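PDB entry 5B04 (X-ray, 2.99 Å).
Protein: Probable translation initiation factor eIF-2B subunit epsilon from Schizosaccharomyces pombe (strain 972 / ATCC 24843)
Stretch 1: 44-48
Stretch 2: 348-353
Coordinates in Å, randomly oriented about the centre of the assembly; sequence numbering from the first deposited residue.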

ATOM      1  N   PRO I  44     -12.283  26.480 -49.851  1.00 57.84           N
ATOM      2  CA  PRO I  44     -12.251  25.787 -48.561  1.00 60.04           C
ATOM      3  C   PRO I  44     -11.149  24.731 -48.493  1.00 67.11           C
ATOM      4  O   PRO I  44     -11.137  23.795 -49.294  1.00 58.23           O
ATOM      5  CB  PRO I  44     -13.635  25.145 -48.479  1.00 50.85           C
ATOM      6  CG  PRO I  44     -14.007  24.894 -49.901  1.00 55.73           C
ATOM      7  CD  PRO I  44     -13.377  25.997 -50.714  1.00 64.31           C
ATOM      8  N   LEU I  45     -10.229  24.889 -47.548  1.00 65.74           N
ATOM      9  CA  LEU I  45      -9.174  23.903 -47.348  1.00 67.23           C
ATOM     10  C   LEU I  45      -9.742  22.674 -46.652  1.00 80.61           C
ATOM     11  O   LEU I  45      -9.747  21.576 -47.209  1.00 86.87           O
ATOM     12  CB  LEU I  45      -8.024  24.496 -46.536  1.00 58.08           C
ATOM     13  CG  LEU I  45      -6.829  23.571 -46.306  1.00 50.07           C
ATOM     14  CD1 LEU I  45      -5.534  24.286 -46.645  1.00 56.64           C
ATOM     15  CD2 LEU I  45      -6.808  23.073 -44.871  1.00 64.21           C
ATOM     16  N   ALA I  46     -10.218  22.868 -45.427  1.00 53.29           N
ATOM     17  CA  ALA I  46     -10.897  21.813 -44.688  1.00 60.76           C
ATOM     18  C   ALA I  46     -12.232  22.336 -44.171  1.00 61.38           C
ATOM     19  O   ALA I  46     -12.386  22.590 -42.976  1.00 63.05           O
ATOM     20  CB  ALA I  46     -10.032  21.314 -43.545  1.00 47.69           C
ATOM     21  N   ASN I  47     -13.183  22.499 -45.089  1.00 54.26           N
ATOM     22  CA  ASN I  47     -14.485  23.101 -44.798  1.00 62.19           C
ATOM     23  C   ASN I  47     -14.369  24.512 -44.227  1.00 63.68           C
ATOM     24  O   ASN I  47     -15.240  24.962 -43.482  1.00 66.56           O
ATOM     25  CB  ASN I  47     -15.288  22.222 -43.836  1.00 52.36           C
ATOM     26  CG  ASN I  47     -15.968  21.067 -44.535  1.00 49.35           C
ATOM     27  OD1 ASN I  47     -15.437  20.506 -45.493  1.00 51.71           O
ATOM     28  ND2 ASN I  47     -17.154  20.706 -44.061  1.00 57.65           N
ATOM     29  N   THR I  48     -13.296  25.208 -44.587  1.00 55.54           N
ATOM     30  CA  THR I  48     -13.072  26.566 -44.109  1.00 66.37           C
ATOM     31  C   THR I  48     -12.244  27.364 -45.116  1.00 68.98           C
ATOM     32  O   THR I  48     -11.236  26.873 -45.625  1.00 63.10           O
ATOM     33  CB  THR I  48     -12.375  26.568 -42.730  1.00 59.92           C
ATOM     34  OG1 THR I  48     -11.923  27.892 -42.417  1.00 72.35           O
ATOM     35  CG2 THR I  48     -11.193  25.618 -42.725  1.00 66.23           C
ATOM     36  N   THR I 348     -10.771  11.305 -47.166  1.00 57.68           N
ATOM     37  CA  THR I 348     -11.360  12.386 -47.951  1.00 58.17           C
ATOM     38  C   THR I 348     -11.948  13.487 -47.074  1.00 57.65           C
ATOM     39  O   THR I 348     -12.256  13.270 -45.902  1.00 51.66           O
ATOM     40  CB  THR I 348     -12.474  11.879 -48.886  1.00 63.08           C
ATOM     41  OG1 THR I 348     -13.716  11.835 -48.174  1.00 66.24           O
ATOM     42  CG2 THR I 348     -12.144  10.503 -49.421  1.00 60.68           C
ATOM     43  N   ILE I 349     -12.102  14.668 -47.661  1.00 61.37           N
ATOM     44  CA  ILE I 349     -12.741  15.792 -46.988  1.00 62.52           C
ATOM     45  C   ILE I 349     -14.064  16.117 -47.677  1.00 56.95           C
ATOM     46  O   ILE I 349     -14.117  16.265 -48.897  1.00 57.58           O
ATOM     47  CB  ILE I 349     -11.833  17.036 -46.979  1.00 40.50           C
ATOM     48  CG1 ILE I 349     -10.570  16.763 -46.162  1.00 55.42           C
ATOM     49  CG2 ILE I 349     -12.575  18.236 -46.417  1.00 51.70           C
ATOM     50  CD1 ILE I 349      -9.544  17.872 -46.228  1.00 72.26           C
ATOM     51  N   ILE I 350     -15.131  16.215 -46.890  1.00 54.58           N
ATOM     52  CA  ILE I 350     -16.466  16.439 -47.434  1.00 45.17           C
ATOM     53  C   ILE I 350     -17.105  17.700 -46.859  1.00 53.71           C
ATOM     54  O   ILE I 350     -17.188  17.866 -45.643  1.00 57.43           O
ATOM     55  CB  ILE I 350     -17.385  15.236 -47.161  1.00 53.47           C
ATOM     56  CG1 ILE I 350     -16.792  13.968 -47.776  1.00 54.16           C
ATOM     57  CG2 ILE I 350     -18.781  15.494 -47.705  1.00 53.89           C
ATOM     58  CD1 ILE I 350     -17.544  12.708 -47.422  1.00 58.47           C
ATOM     59  N   GLY I 351     -17.561  18.582 -47.742  1.00 54.18           N
ATOM     60  CA  GLY I 351     -18.170  19.831 -47.326  1.00 53.26           C
ATOM     61  C   GLY I 351     -19.565  19.666 -46.751  1.00 57.86           C
ATOM     62  O   GLY I 351     -20.055  18.549 -46.587  1.00 52.64           O
ATOM     63  N   ARG I 352     -20.203  20.791 -46.444  1.00 66.33           N
ATOM     64  CA  ARG I 352     -21.549  20.795 -45.883  1.00 58.40           C
ATOM     65  C   ARG I 352     -22.594  20.308 -46.884  1.00 70.52           C
ATOM     66  O   ARG I 352     -22.462  20.528 -48.089  1.00 78.37           O
ATOM     67  CB  ARG I 352     -21.923  22.201 -45.404  1.00 58.81           C
ATOM     68  CG  ARG I 352     -21.194  22.674 -44.157  1.00 53.39           C
ATOM     69  CD  ARG I 352     -22.114  22.636 -42.948  1.00 57.80           C
ATOM     70  NE  ARG I 352     -21.553  23.342 -41.799  1.00 67.59           N
ATOM     71  CZ  ARG I 352     -21.810  24.613 -41.505  1.00 62.60           C
ATOM     72  NH1 ARG I 352     -22.621  25.323 -42.278  1.00 66.36           N
ATOM     73  NH2 ARG I 352     -21.258  25.175 -40.440  1.00 67.01           N
ATOM     74  N   ASN I 353     -23.623  19.643 -46.365  1.00 64.58           N
ATOM     75  CA  ASN I 353     -24.812  19.284 -47.136  1.00 60.47           C
ATOM     76  C   ASN I 353     -24.525  18.488 -48.410  1.00 58.95           C
ATOM     77  O   ASN I 353     -24.940  18.880 -49.499  1.00 61.97           O
ATOM     78  CB  ASN I 353     -25.594  20.552 -47.494  1.00 57.84           C
ATOM     79  CG  ASN I 353     -27.062  20.280 -47.760  1.00 77.33           C
ATOM     80  OD1 ASN I 353     -27.454  19.154 -48.066  1.00 78.05           O
ATOM     81  ND2 ASN I 353     -27.883  21.316 -47.644  1.00 99.48           N
TER

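Stretch 2 holds a short strand, 349-350, with loop before and after it, and packs against a tight turn formed by stretch 1. The two belong to one chain but lie about 300 residues apart in sequence. Their contact is small, with 201 Å² buried in total. Most of the covered area belongs to Asn47 and Ile349.

Thr348 leads into the strand and does not touch stretch 1.

Ile349 begins the strand and makes the main apolar contact. Its CA-to-CB bond points toward stretch 1, and the residue is buried. Its side chain is in the m, t rotamer. Ile349 CD1 lies 3.8 Å from the backbone atom O of Leu45 and 4.4 Å from CB of Ala46. Ile349 CG2 lies 4.3 Å from CA of Ala46 and 3.8 Å from the side-chain amide of Asn47, measured to the atom modelled as OD1. The branched side chain thus reaches three consecutive residues of the turn. The CA-to-CB bond of Ala46 points sideways, and its methyl carbon makes a loose apolar contact with Ile349. The CA-to-CB bond of Leu45 points away from stretch 2; its closest atom to Ile349 is its carbonyl oxygen.

The CA-to-CB bond of Ile350 points away from stretch 1, as expected for the next residue in a strand. Ile350 takes part through its backbone. Ile350 O faces the end of the Asn47 side chain, 3.2 Å from the atom modelled as Asn47 OD1 and 3.3 Å from Asn47 ND2. The amide of Asn47 is probably turned over in the model, so this polar contact is left unassigned.

Asn47 has the largest covered area in either stretch, 71 Å². Its CA-to-CB bond points toward stretch 2, and chi1 is m. Its phi/psi of 58/28 lies in the left-handed region, which asparagine tolerates better than most residues. The turn around it is closed by a backbone hydrogen bond from Leu45 N to Thr48 O, 2.9 Å long.

Gly351 follows the strand and is buried. Gly351 has no side chain, and its contact is made by the backbone. Gly351 CA is 3.4 Å from the atom modelled as Asn47 OD1, and the CA atoms of Gly351 and Asn47 are 5.5 Å apart.

Little of Arg352 is covered by stretch 1. Arg352 N is 3.9 Å from the atom modelled as Asn47 ND2. Its guanidinium group is hydrogen-bonded elsewhere in the structure. Asn353 is exposed and out of reach of stretch 1.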